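Local atomic coordinates of EreC (Klebsiella pneumoniae, PDB entry 6XCQ), a protein that probably hydrolyses the lactone ring of macrolide antibiotics such as erythromycin, an esterase reaction linked to macrolide resistance. Residues Ala94-Ser108 / Gln151-Asp165. The protein carries 1 engineered substitution. Sequence-based numbering, arbitrary orientation. Where two conformers were deposited one is given.
Sequences AIGLECGAIQASRLS and QLVGIDLPNTLNPRD
Strands 94-97 and 151-154 run parallel, their axes 4.7 Å apart and 23° askew, joined by four backbone hydrogen bonds: Ile95 N to Gln151 O, Val153 N to Ile95 O, Leu97 N to Val153 O and Ile155 N to Leu97 O. Leu152 carries the apolar packing: its CD2 lies against Ile95 CB and 3.8 Å from Leu97 CD1, while its CD1 reaches Leu107 CB at 3.6 Å in the helix that follows strand 94-97. Ala104 of that helix sets its CB 3.3 Å from Gly154 N, and Cys99 O approaches Gly154 CA to 3.1 Å. Strand 151-154 is the edge strand of the mixed central sheet, reached from strand 94-97 through helices 101-112 and 126-146 in a beta-alpha-beta crossover. Beyond the strand ends Asp156 N bonds Cys99 O, from above the carbonyl plane. Gln103, its chain extended beyond CG (chi2 179°), inserts its amide between the two loops: OE1 accepts from Gly100 N and from Asn159 N, while NE2 donates to Asn159 OD1 at 2.9 Å, coming from above that carbonyl plane, the two amides turned 68° apart. Asn159 ND2 donates to a lone pair of Glu98 O at 3.2 Å and also bonds Thr128, so both ends of its amide are fixed. The carboxylates of Glu98 and Asp156 both form salt bridges with Arg281. At the far end Arg106 stretches out, fully extended from CG to NE, and its NH1 meets Asp165 OD2 at 2.8 Å, with the acceptor in the guanidinium plane but the donor above the carboxylate plane. Ile102 CG2 lies over one guanidinium face, toward its rim. Arg164 NH1 forms a salt bridge to Asp165 OD1 with a weak hydrogen bond, so two arginines share Asp165. Two waters link Ser108 OG to Leu152 N and O.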
loop_
_atom_site.group_PDB
_atom_site.type_symbol
_atom_site.label_atom_id
_atom_site.label_comp_id
_atom_site.label_asym_id
_atom_site.label_seq_id
_atom_site.Cartn_x
_atom_site.Cartn_y
_atom_site.Cartn_z
ATOM N N ALA A 94 3.300 13.181 5.858
ATOM C CA ALA A 94 3.315 11.763 6.171
ATOM C C ALA A 94 3.277 10.963 4.870
ATOM O O ALA A 94 2.773 11.437 3.849
ATOM C CB ALA A 94 2.142 11.379 7.087
ATOM N N ILE A 95 3.819 9.748 4.922
ATOM C CA ILE A 95 3.798 8.800 3.812
ATOM C C ILE A 95 3.278 7.469 4.332
ATOM O O ILE A 95 3.787 6.949 5.330
ATOM C CB ILE A 95 5.195 8.614 3.197
ATOM C CG1 ILE A 95 5.683 9.937 2.581
ATOM C CG2 ILE A 95 5.173 7.505 2.139
ATOM C CD1 ILE A 95 6.935 9.791 1.768
ATOM N N GLY A 96 2.291 6.905 3.652
ATOM C CA GLY A 96 1.746 5.604 4.011
ATOM C C GLY A 96 2.199 4.554 3.014
ATOM O O GLY A 96 2.232 4.810 1.810
ATOM N N LEU A 97 2.536 3.374 3.525
ATOM C CA LEU A 97 3.044 2.277 2.712
ATOM C C LEU A 97 2.208 1.024 2.922
ATOM O O LEU A 97 1.606 0.818 3.984
ATOM C CB LEU A 97 4.508 1.957 3.066
ATOM C CG LEU A 97 5.470 3.137 3.208
ATOM C CD1 LEU A 97 6.746 2.681 3.879
ATOM C CD2 LEU A 97 5.781 3.718 1.833
ATOM N N GLU A 98 2.225 0.153 1.911
ATOM C CA GLU A 98 1.663 -1.192 2.028
ATOM C C GLU A 98 2.590 -2.088 2.860
ATOM O O GLU A 98 3.211 -3.036 2.377
ATOM C CB GLU A 98 1.432 -1.804 0.650
ATOM C CG GLU A 98 0.443 -1.066 -0.239
ATOM C CD GLU A 98 0.239 -1.795 -1.563
ATOM O OE1 GLU A 98 0.756 -1.339 -2.616
ATOM O OE2 GLU A 98 -0.433 -2.845 -1.548
ATOM N N CYS A 99 2.669 -1.783 4.150
ATOM C CA CYS A 99 3.249 -2.703 5.112
ATOM C C CYS A 99 2.514 -2.491 6.428
ATOM O O CYS A 99 1.741 -1.540 6.578
ATOM C CB CYS A 99 4.747 -2.468 5.336
ATOM S SG CYS A 99 5.119 -0.823 5.957
ATOM N N GLY A 100 2.770 -3.379 7.382
ATOM C CA GLY A 100 2.130 -3.276 8.678
ATOM C C GLY A 100 2.718 -2.163 9.524
ATOM O O GLY A 100 3.781 -1.619 9.232
ATOM N N ALA A 101 1.975 -1.815 10.586
ATOM C CA ALA A 101 2.388 -0.752 11.501
ATOM C C ALA A 101 3.744 -1.045 12.126
ATOM O O ALA A 101 4.569 -0.146 12.290
ATOM C CB ALA A 101 1.345 -0.574 12.612
ATOM N N ILE A 102 3.981 -2.293 12.508
ATOM C CA ILE A 102 5.255 -2.621 13.135
ATOM C C ILE A 102 6.375 -2.627 12.095
ATOM O O ILE A 102 7.486 -2.147 12.352
ATOM C CB ILE A 102 5.143 -3.963 13.865
ATOM C CG1 ILE A 102 4.154 -3.824 15.041
ATOM C CG2 ILE A 102 6.513 -4.410 14.344
ATOM C CD1 ILE A 102 3.812 -5.128 15.734
ATOM N N GLN A 103 6.112 -3.186 10.912
ATOM C CA GLN A 103 7.083 -3.082 9.831
ATOM C C GLN A 103 7.467 -1.631 9.584
ATOM O O GLN A 103 8.643 -1.310 9.390
ATOM C CB GLN A 103 6.510 -3.701 8.552
ATOM C CG GLN A 103 6.535 -5.212 8.526
ATOM C CD GLN A 103 5.925 -5.775 7.255
ATOM O OE1 GLN A 103 4.820 -5.396 6.857
ATOM N NE2 GLN A 103 6.648 -6.683 6.605
ATOM N N ALA A 104 6.488 -0.732 9.619
ATOM C CA ALA A 104 6.787 0.667 9.339
ATOM C C ALA A 104 7.580 1.323 10.462
ATOM O O ALA A 104 8.366 2.237 10.200
ATOM C CB ALA A 104 5.491 1.447 9.083
ATOM N N SER A 105 7.371 0.918 11.721
ATOM C CA SER A 105 8.152 1.529 12.799
ATOM C C SER A 105 9.638 1.248 12.617
ATOM O O SER A 105 10.478 2.118 12.874
ATOM C CB SER A 105 7.669 1.036 14.169
ATOM O OG SER A 105 7.792 -0.370 14.259
ATOM N N ARG A 106 9.976 0.053 12.134
ATOM C CA ARG A 106 11.366 -0.271 11.830
ATOM C C ARG A 106 11.890 0.574 10.678
ATOM O O ARG A 106 13.043 1.012 10.699
ATOM C CB ARG A 106 11.492 -1.756 11.505
ATOM C CG ARG A 106 11.013 -2.640 12.645
ATOM C CD ARG A 106 11.246 -4.101 12.347
ATOM N NE ARG A 106 10.834 -4.936 13.471
ATOM C CZ ARG A 106 9.833 -5.809 13.435
ATOM N NH1 ARG A 106 9.130 -5.987 12.317
ATOM N NH2 ARG A 106 9.541 -6.516 14.521
ATOM N N LEU A 107 11.061 0.810 9.655
ATOM C CA LEU A 107 11.478 1.713 8.592
ATOM C C LEU A 107 11.705 3.123 9.131
ATOM O O LEU A 107 12.626 3.820 8.690
ATOM C CB LEU A 107 10.450 1.706 7.463
ATOM C CG LEU A 107 10.248 0.368 6.725
ATOM C CD1 LEU A 107 9.164 0.516 5.660
ATOM C CD2 LEU A 107 11.547 -0.167 6.101
ATOM N N SER A 108 10.888 3.559 10.100
ATOM C CA SER A 108 11.094 4.879 10.688
ATOM C C SER A 108 12.432 4.954 11.406
ATOM O O SER A 108 13.130 5.974 11.325
ATOM C CB SER A 108 9.972 5.213 11.666
ATOM O OG SER A 108 8.787 5.539 10.982
ATOM N N GLN A 151 6.411 11.702 8.647
ATOM C CA GLN A 151 5.949 10.538 9.387
ATOM C C GLN A 151 5.731 9.376 8.419
ATOM O O GLN A 151 5.022 9.518 7.421
ATOM C CB GLN A 151 4.650 10.881 10.122
ATOM C CG GLN A 151 4.120 9.815 11.081
ATOM C CD GLN A 151 2.826 10.255 11.768
ATOM O OE1 GLN A 151 2.469 11.435 11.740
ATOM N NE2 GLN A 151 2.119 9.306 12.379
ATOM N N LEU A 152 6.343 8.234 8.710
ATOM C CA LEU A 152 6.049 6.998 7.995
ATOM C C LEU A 152 4.943 6.239 8.709
ATOM O O LEU A 152 4.952 6.115 9.939
ATOM C CB LEU A 152 7.280 6.107 7.920
ATOM C CG LEU A 152 8.164 6.123 6.696
ATOM C CD1 LEU A 152 9.049 4.914 6.781
ATOM C CD2 LEU A 152 7.326 6.076 5.436
ATOM N N VAL A 153 4.012 5.695 7.920
ATOM C CA VAL A 153 2.833 4.986 8.413
ATOM C C VAL A 153 2.674 3.699 7.610
ATOM O O VAL A 153 2.695 3.736 6.377
ATOM C CB VAL A 153 1.564 5.852 8.277
ATOM C CG1 VAL A 153 0.326 5.081 8.740
ATOM C CG2 VAL A 153 1.716 7.173 9.045
ATOM N N GLY A 154 2.508 2.568 8.296
ATOM C CA GLY A 154 2.142 1.352 7.605
ATOM C C GLY A 154 0.632 1.288 7.601
ATOM O O GLY A 154 0.014 1.246 8.670
ATOM N N ILE A 155 0.002 1.344 6.427
ATOM C CA ILE A 155 -1.451 1.359 6.380
ATOM C C ILE A 155 -2.028 -0.029 6.170
ATOM O O ILE A 155 -3.251 -0.175 6.050
ATOM C CB ILE A 155 -1.977 2.317 5.291
ATOM C CG1 ILE A 155 -1.609 1.799 3.908
ATOM C CG2 ILE A 155 -1.458 3.737 5.503
ATOM C CD1 ILE A 155 -2.255 2.564 2.774
ATOM N N ASP A 156 -1.188 -1.053 6.126
ATOM C CA ASP A 156 -1.575 -2.379 5.670
ATOM C C ASP A 156 -1.538 -3.369 6.823
ATOM O O ASP A 156 -1.081 -3.064 7.923
ATOM C CB ASP A 156 -0.620 -2.857 4.571
ATOM C CG ASP A 156 -1.255 -3.848 3.602
ATOM O OD1 ASP A 156 -2.369 -4.364 3.861
ATOM O OD2 ASP A 156 -0.610 -4.107 2.564
ATOM N N LEU A 157 -1.996 -4.583 6.535
ATOM C CA LEU A 157 -1.593 -5.760 7.300
ATOM C C LEU A 157 -0.087 -5.943 7.167
ATOM O O LEU A 157 0.520 -5.345 6.266
ATOM C CB LEU A 157 -2.322 -6.993 6.776
ATOM C CG LEU A 157 -3.830 -6.806 6.670
ATOM C CD1 LEU A 157 -4.444 -7.950 5.895
ATOM C CD2 LEU A 157 -4.427 -6.710 8.076
ATOM N N PRO A 158 0.561 -6.753 8.011
ATOM C CA PRO A 158 1.930 -7.166 7.685
ATOM C C PRO A 158 1.956 -7.730 6.273
ATOM O O PRO A 158 1.176 -8.637 5.948
ATOM C CB PRO A 158 2.249 -8.226 8.755
ATOM C CG PRO A 158 0.932 -8.670 9.253
ATOM C CD PRO A 158 0.079 -7.430 9.228
ATOM N N ASN A 159 2.797 -7.170 5.398
ATOM C CA ASN A 159 2.739 -7.641 4.015
ATOM C C ASN A 159 3.265 -9.067 3.872
ATOM O O ASN A 159 3.256 -9.621 2.764
ATOM C CB ASN A 159 3.465 -6.667 3.077
ATOM C CG ASN A 159 4.912 -6.431 3.450
ATOM O OD1 ASN A 159 5.596 -7.312 3.956
ATOM N ND2 ASN A 159 5.397 -5.225 3.162
ATOM N N THR A 160 3.694 -9.669 4.980
ATOM C CA THR A 160 3.983 -11.093 5.084
ATOM C C THR A 160 2.766 -11.918 5.458
ATOM O O THR A 160 2.827 -13.149 5.354
ATOM C CB THR A 160 5.051 -11.337 6.155
ATOM O OG1 THR A 160 4.592 -10.764 7.384
ATOM C CG2 THR A 160 6.384 -10.703 5.769
ATOM N N LEU A 161 1.679 -11.267 5.914
ATOM C CA LEU A 161 0.549 -11.929 6.588
ATOM C C LEU A 161 1.028 -12.828 7.732
ATOM O O LEU A 161 0.381 -13.807 8.095
ATOM C CB LEU A 161 -0.338 -12.711 5.603
ATOM C CG LEU A 161 -0.923 -11.882 4.446
ATOM C CD1 LEU A 161 -1.876 -12.709 3.549
ATOM C CD2 LEU A 161 -1.631 -10.635 4.969
ATOM N N ASN A 162 2.153 -12.478 8.348
ATOM C CA ASN A 162 2.613 -13.206 9.520
ATOM C C ASN A 162 2.183 -12.428 10.758
ATOM O O ASN A 162 2.673 -11.308 10.967
ATOM C CB ASN A 162 4.131 -13.365 9.487
ATOM C CG ASN A 162 4.686 -14.048 10.732
ATOM O OD1 ASN A 162 3.962 -14.336 11.697
ATOM N ND2 ASN A 162 5.988 -14.310 10.713
ATOM N N PRO A 163 1.287 -12.960 11.591
ATOM C CA PRO A 163 0.789 -12.202 12.756
ATOM C C PRO A 163 1.721 -12.169 13.956
ATOM O O PRO A 163 1.333 -11.614 14.995
ATOM C CB PRO A 163 -0.503 -12.947 13.115
ATOM C CG PRO A 163 -0.210 -14.368 12.745
ATOM C CD PRO A 163 0.642 -14.280 11.471
ATOM N N ARG A 164 2.929 -12.728 13.848
ATOM C CA ARG A 164 3.803 -12.851 15.010
ATOM C C ARG A 164 4.076 -11.500 15.668
ATOM O O ARG A 164 3.908 -11.356 16.881
ATOM C CB ARG A 164 5.121 -13.516 14.618
ATOM C CG ARG A 164 6.001 -13.815 15.833
ATOM C CD ARG A 164 7.467 -13.972 15.461
ATOM N NE ARG A 164 8.056 -12.732 14.953
ATOM C CZ ARG A 164 8.494 -12.573 13.708
ATOM N NH1 ARG A 164 9.018 -11.415 13.327
ATOM N NH2 ARG A 164 8.407 -13.574 12.843
ATOM N N ASP A 165 4.541 -10.511 14.891
ATOM C CA ASP A 165 4.857 -9.199 15.461
ATOM C C ASP A 165 3.641 -8.614 16.169
ATOM O O ASP A 165 3.751 -8.071 17.271
ATOM C CB ASP A 165 5.321 -8.208 14.380
ATOM C CG ASP A 165 6.736 -8.470 13.852
ATOM O OD1 ASP A 165 7.518 -9.244 14.445
ATOM O OD2 ASP A 165 7.054 -7.867 12.803
HETATM O O HOH W 1 -0.523 -4.132 10.611
HETATM O O HOH W 2 6.209 4.359 11.780
HETATM O O HOH W 3 7.920 8.090 10.753
#